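Local structure of aspartate aminotransferase, mitochondrial (Trypanosoma brucei brucei, 4W5K) at residues A[147-161]-A[183-195]. The protein probably transfers amino groups between L-aspartate and 2-oxoglutarate as a homodimeric, pyridoxal-phosphate-dependent aminotransferase. The protein carries 1 engineered substitution. Numbering follows the deposited sequence.
Unlike the reference sequence in segment 147-161: Leu155 (reference Phe). With MLT (D-malate), chain D; EDO (1,2-ethanediol), chain E.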
# COMPACT_ATOMS: atom_id res chain seq x y z
N TYR A 147 -14.20 0.44 28.90
CA TYR A 147 -13.32 1.57 28.63
C TYR A 147 -14.09 2.87 28.71
O TYR A 147 -13.81 3.72 29.56
CB TYR A 147 -12.65 1.45 27.25
CG TYR A 147 -11.65 2.55 26.99
CD1 TYR A 147 -10.37 2.48 27.53
CD2 TYR A 147 -11.98 3.65 26.21
CE1 TYR A 147 -9.45 3.49 27.31
CE2 TYR A 147 -11.06 4.69 25.98
CZ TYR A 147 -9.79 4.59 26.54
OH TYR A 147 -8.85 5.57 26.33
N TYR A 148 -15.08 3.03 27.84
CA TYR A 148 -15.84 4.29 27.80
C TYR A 148 -17.06 4.28 28.73
O TYR A 148 -17.83 3.31 28.77
CB TYR A 148 -16.28 4.59 26.36
CG TYR A 148 -17.10 5.85 26.20
CD1 TYR A 148 -16.49 7.10 26.24
CD2 TYR A 148 -18.46 5.80 25.97
CE1 TYR A 148 -17.23 8.27 26.07
CE2 TYR A 148 -19.20 6.94 25.79
CZ TYR A 148 -18.58 8.18 25.84
OH TYR A 148 -19.31 9.35 25.69
N ASP A 149 -17.22 5.37 29.47
CA ASP A 149 -18.34 5.56 30.40
C ASP A 149 -19.30 6.57 29.80
O ASP A 149 -19.01 7.76 29.77
CB ASP A 149 -17.81 6.03 31.76
CG ASP A 149 -18.89 6.15 32.83
OD1 ASP A 149 -20.09 6.27 32.50
OD2 ASP A 149 -18.52 6.13 34.03
N PRO A 150 -20.46 6.11 29.31
CA PRO A 150 -21.36 7.03 28.60
C PRO A 150 -22.02 8.05 29.56
O PRO A 150 -22.44 9.12 29.09
CB PRO A 150 -22.41 6.11 27.97
CG PRO A 150 -21.87 4.69 28.12
CD PRO A 150 -21.01 4.74 29.35
N ALA A 151 -22.09 7.75 30.84
CA ALA A 151 -22.70 8.68 31.81
C ALA A 151 -21.81 9.91 31.97
O ALA A 151 -22.31 11.04 32.15
CB ALA A 151 -22.93 7.99 33.15
N THR A 152 -20.50 9.71 31.91
CA THR A 152 -19.55 10.81 32.11
C THR A 152 -18.86 11.26 30.82
O THR A 152 -18.15 12.27 30.81
CB THR A 152 -18.44 10.43 33.11
OG1 THR A 152 -17.66 9.35 32.58
CG2 THR A 152 -19.05 10.02 34.47
N LYS A 153 -19.08 10.50 29.74
CA LYS A 153 -18.33 10.66 28.49
C LYS A 153 -16.83 10.66 28.78
O LYS A 153 -16.07 11.43 28.19
CB LYS A 153 -18.74 11.94 27.73
CG LYS A 153 -20.26 12.10 27.51
CD LYS A 153 -20.91 12.97 28.63
CE LYS A 153 -22.37 12.60 28.86
NZ LYS A 153 -23.12 13.60 29.68
N GLY A 154 -16.42 9.79 29.71
CA GLY A 154 -15.05 9.71 30.18
C GLY A 154 -14.63 8.27 30.38
O GLY A 154 -15.26 7.37 29.81
N LEU A 155 -13.58 8.05 31.17
CA LEU A 155 -12.98 6.73 31.33
C LEU A 155 -13.62 5.88 32.42
O LEU A 155 -14.00 6.38 33.48
CB LEU A 155 -11.48 6.88 31.63
CG LEU A 155 -10.62 5.63 31.71
CD1 LEU A 155 -10.52 4.98 30.32
CD2 LEU A 155 -9.23 5.98 32.26
N ASN A 156 -13.72 4.57 32.16
CA ASN A 156 -14.09 3.62 33.21
C ASN A 156 -12.86 2.78 33.54
O ASN A 156 -12.72 1.64 33.07
CB ASN A 156 -15.29 2.75 32.77
CG ASN A 156 -15.61 1.63 33.77
OD1 ASN A 156 -15.12 1.62 34.90
ND2 ASN A 156 -16.44 0.67 33.34
N LEU A 157 -11.95 3.36 34.33
CA LEU A 157 -10.69 2.68 34.64
C LEU A 157 -10.89 1.39 35.45
O LEU A 157 -10.27 0.39 35.13
CB LEU A 157 -9.74 3.60 35.42
CG LEU A 157 -8.36 2.97 35.70
CD1 LEU A 157 -7.62 2.64 34.40
CD2 LEU A 157 -7.50 3.86 36.58
N ALA A 158 -11.72 1.41 36.50
CA ALA A 158 -11.93 0.21 37.31
C ALA A 158 -12.40 -0.94 36.41
O ALA A 158 -11.95 -2.09 36.54
CB ALA A 158 -12.93 0.47 38.41
N GLY A 159 -13.28 -0.62 35.46
CA GLY A 159 -13.81 -1.61 34.53
C GLY A 159 -12.74 -2.14 33.60
O GLY A 159 -12.64 -3.34 33.37
N MET A 160 -11.94 -1.23 33.05
CA MET A 160 -10.81 -1.61 32.21
C MET A 160 -9.86 -2.56 32.93
O MET A 160 -9.51 -3.63 32.40
CB MET A 160 -10.05 -0.38 31.75
CG MET A 160 -8.89 -0.71 30.83
SD MET A 160 -8.19 0.84 30.22
CE MET A 160 -6.94 0.23 29.10
N LEU A 161 -9.45 -2.17 34.14
CA LEU A 161 -8.52 -2.97 34.91
C LEU A 161 -9.09 -4.36 35.22
O LEU A 161 -8.39 -5.37 35.07
CB LEU A 161 -8.15 -2.26 36.22
CG LEU A 161 -7.36 -0.96 36.08
CD1 LEU A 161 -7.17 -0.32 37.45
CD2 LEU A 161 -6.03 -1.19 35.41
N THR A 183 -13.62 8.56 20.83
CA THR A 183 -14.20 9.27 21.98
C THR A 183 -13.36 10.45 22.47
O THR A 183 -13.90 11.37 23.08
CB THR A 183 -14.40 8.33 23.18
OG1 THR A 183 -13.12 8.03 23.75
CG2 THR A 183 -15.09 7.04 22.73
N GLY A 184 -12.06 10.43 22.19
CA GLY A 184 -11.17 11.44 22.76
C GLY A 184 -10.80 11.15 24.22
O GLY A 184 -10.02 11.88 24.82
N VAL A 185 -11.36 10.09 24.80
CA VAL A 185 -11.12 9.78 26.21
C VAL A 185 -9.78 9.05 26.40
O VAL A 185 -9.62 7.94 25.87
CB VAL A 185 -12.26 8.92 26.78
CG1 VAL A 185 -11.93 8.37 28.21
CG2 VAL A 185 -13.55 9.73 26.75
N ASP A 186 -8.83 9.66 27.10
CA ASP A 186 -7.49 9.08 27.33
C ASP A 186 -7.24 8.85 28.82
O ASP A 186 -7.46 9.75 29.62
CB ASP A 186 -6.36 9.98 26.84
CG ASP A 186 -6.24 10.07 25.35
OD1 ASP A 186 -6.89 9.25 24.66
OD2 ASP A 186 -5.49 10.97 24.89
N PRO A 187 -6.69 7.69 29.18
CA PRO A 187 -6.18 7.55 30.56
C PRO A 187 -5.00 8.50 30.80
O PRO A 187 -4.32 8.88 29.84
CB PRO A 187 -5.73 6.08 30.63
CG PRO A 187 -6.38 5.41 29.41
CD PRO A 187 -6.41 6.50 28.36
N THR A 188 -4.81 8.91 32.05
CA THR A 188 -3.63 9.68 32.45
C THR A 188 -2.42 8.77 32.52
O THR A 188 -2.57 7.54 32.47
CB THR A 188 -3.82 10.32 33.82
OG1 THR A 188 -3.89 9.28 34.81
CG2 THR A 188 -5.12 11.12 33.83
N HIS A 189 -1.23 9.34 32.68
CA HIS A 189 -0.07 8.49 32.87
C HIS A 189 -0.17 7.65 34.16
O HIS A 189 0.26 6.50 34.14
CB HIS A 189 1.24 9.29 32.85
CG HIS A 189 1.58 9.80 31.48
ND1 HIS A 189 2.79 10.39 31.18
CD2 HIS A 189 0.86 9.79 30.34
CE1 HIS A 189 2.81 10.71 29.89
NE2 HIS A 189 1.65 10.35 29.36
N ASP A 190 -0.72 8.23 35.24
CA ASP A 190 -1.05 7.45 36.45
C ASP A 190 -1.92 6.24 36.10
O ASP A 190 -1.68 5.13 36.59
CB ASP A 190 -1.81 8.29 37.50
CG ASP A 190 -0.91 9.20 38.34
OD1 ASP A 190 0.33 9.09 38.26
OD2 ASP A 190 -1.48 10.03 39.11
N ASP A 191 -2.96 6.46 35.31
CA ASP A 191 -3.88 5.38 34.96
C ASP A 191 -3.16 4.32 34.14
O ASP A 191 -3.35 3.11 34.36
CB ASP A 191 -5.09 5.86 34.15
CG ASP A 191 -5.93 6.93 34.87
OD1 ASP A 191 -5.94 7.00 36.12
OD2 ASP A 191 -6.61 7.66 34.12
N TRP A 192 -2.36 4.77 33.18
CA TRP A 192 -1.62 3.83 32.34
C TRP A 192 -0.65 3.00 33.17
O TRP A 192 -0.41 1.81 32.87
CB TRP A 192 -0.88 4.56 31.24
CG TRP A 192 -1.71 4.96 30.06
CD1 TRP A 192 -1.88 6.24 29.59
CD2 TRP A 192 -2.43 4.10 29.16
NE1 TRP A 192 -2.68 6.23 28.47
CE2 TRP A 192 -3.03 4.94 28.18
CE3 TRP A 192 -2.63 2.72 29.09
CZ2 TRP A 192 -3.81 4.43 27.13
CZ3 TRP A 192 -3.42 2.21 28.05
CH2 TRP A 192 -3.99 3.07 27.08
N ARG A 193 -0.08 3.58 34.22
CA ARG A 193 0.83 2.81 35.05
C ARG A 193 0.08 1.64 35.67
O ARG A 193 0.61 0.52 35.73
CB ARG A 193 1.48 3.70 36.13
CG ARG A 193 2.71 4.43 35.60
CD ARG A 193 3.41 5.26 36.66
NE ARG A 193 2.74 6.54 36.86
CZ ARG A 193 3.04 7.66 36.21
NH1 ARG A 193 2.37 8.79 36.48
NH2 ARG A 193 4.00 7.67 35.30
N GLN A 194 -1.17 1.87 36.08
CA GLN A 194 -1.95 0.74 36.61
C GLN A 194 -2.26 -0.30 35.53
O GLN A 194 -2.19 -1.52 35.81
CB GLN A 194 -3.26 1.21 37.23
CG GLN A 194 -3.09 2.15 38.39
CD GLN A 194 -4.37 2.31 39.17
OE1 GLN A 194 -5.02 3.35 39.11
NE2 GLN A 194 -4.75 1.27 39.90
N VAL A 195 -2.64 0.18 34.34
CA VAL A 195 -2.97 -0.70 33.20
C VAL A 195 -1.79 -1.60 32.82
O VAL A 195 -1.93 -2.82 32.65
CB VAL A 195 -3.40 0.14 31.96
CG1 VAL A 195 -3.42 -0.72 30.69
CG2 VAL A 195 -4.75 0.79 32.18
C1 MLT D . 5.86 9.71 33.52
O1 MLT D . 4.62 9.56 33.73
O2 MLT D . 6.71 9.08 34.19
C2 MLT D . 6.31 10.67 32.43
O3 MLT D . 5.14 11.14 31.84
C1 EDO E . -24.36 16.18 27.02
O1 EDO E . -23.21 15.34 26.93
C2 EDO E . -24.11 17.20 28.12
O2 EDO E . -23.74 16.51 29.33
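Thr183 starts the contact by sliding its CG2 past CD1 of the Tyr148 ring, 3.8 Å away, while its OG1 takes the N-H of Val185 in an ST turn and also bonds ND1 of His180. Val185 then packs its two methyls on the backbone of 153-155, where the hairpin returns. With CG1 anti to the backbone N (chi1 170°), that methyl lies 3.4 Å from Leu155 N, and CG2 sits at the edge of the Tyr148 ring and 3.4 Å from Lys153 O. The carbonyl of Val185 receives the hydroxyl of Tyr147, OH to O 2.5 Å, a short bond with the donor tilted 27° from the carbonyl plane. Pro187 crosses the end of Tyr147 at about a right angle, and its CB rests on Leu155 CD2. This is the edge of the large PLP-binding domain of a class I aminotransferase: strand 154-155, antiparallel to 141-149, is an outermost strand of the mixed sheet within the chain, and helices 157-166 and 189-201 run side by side, their near segments 22° from parallel. Thr188 and Asp191 close a capping box at the start of the second helix; on a side of it turned from 147-161, His189 ND1 and Arg193 NH2 hold D-malate, next to Phe225. Asp191 also meets leucine methyls, OD1 lying 3.5 Å from Leu157 CD2. The amide of Gln194 bridges two leucines, OE1 by Leu157 CD2 and NE2 by Leu161 CD1. Val195 finishes the row, its CG2 3.8 Å from CE of the extended Met160.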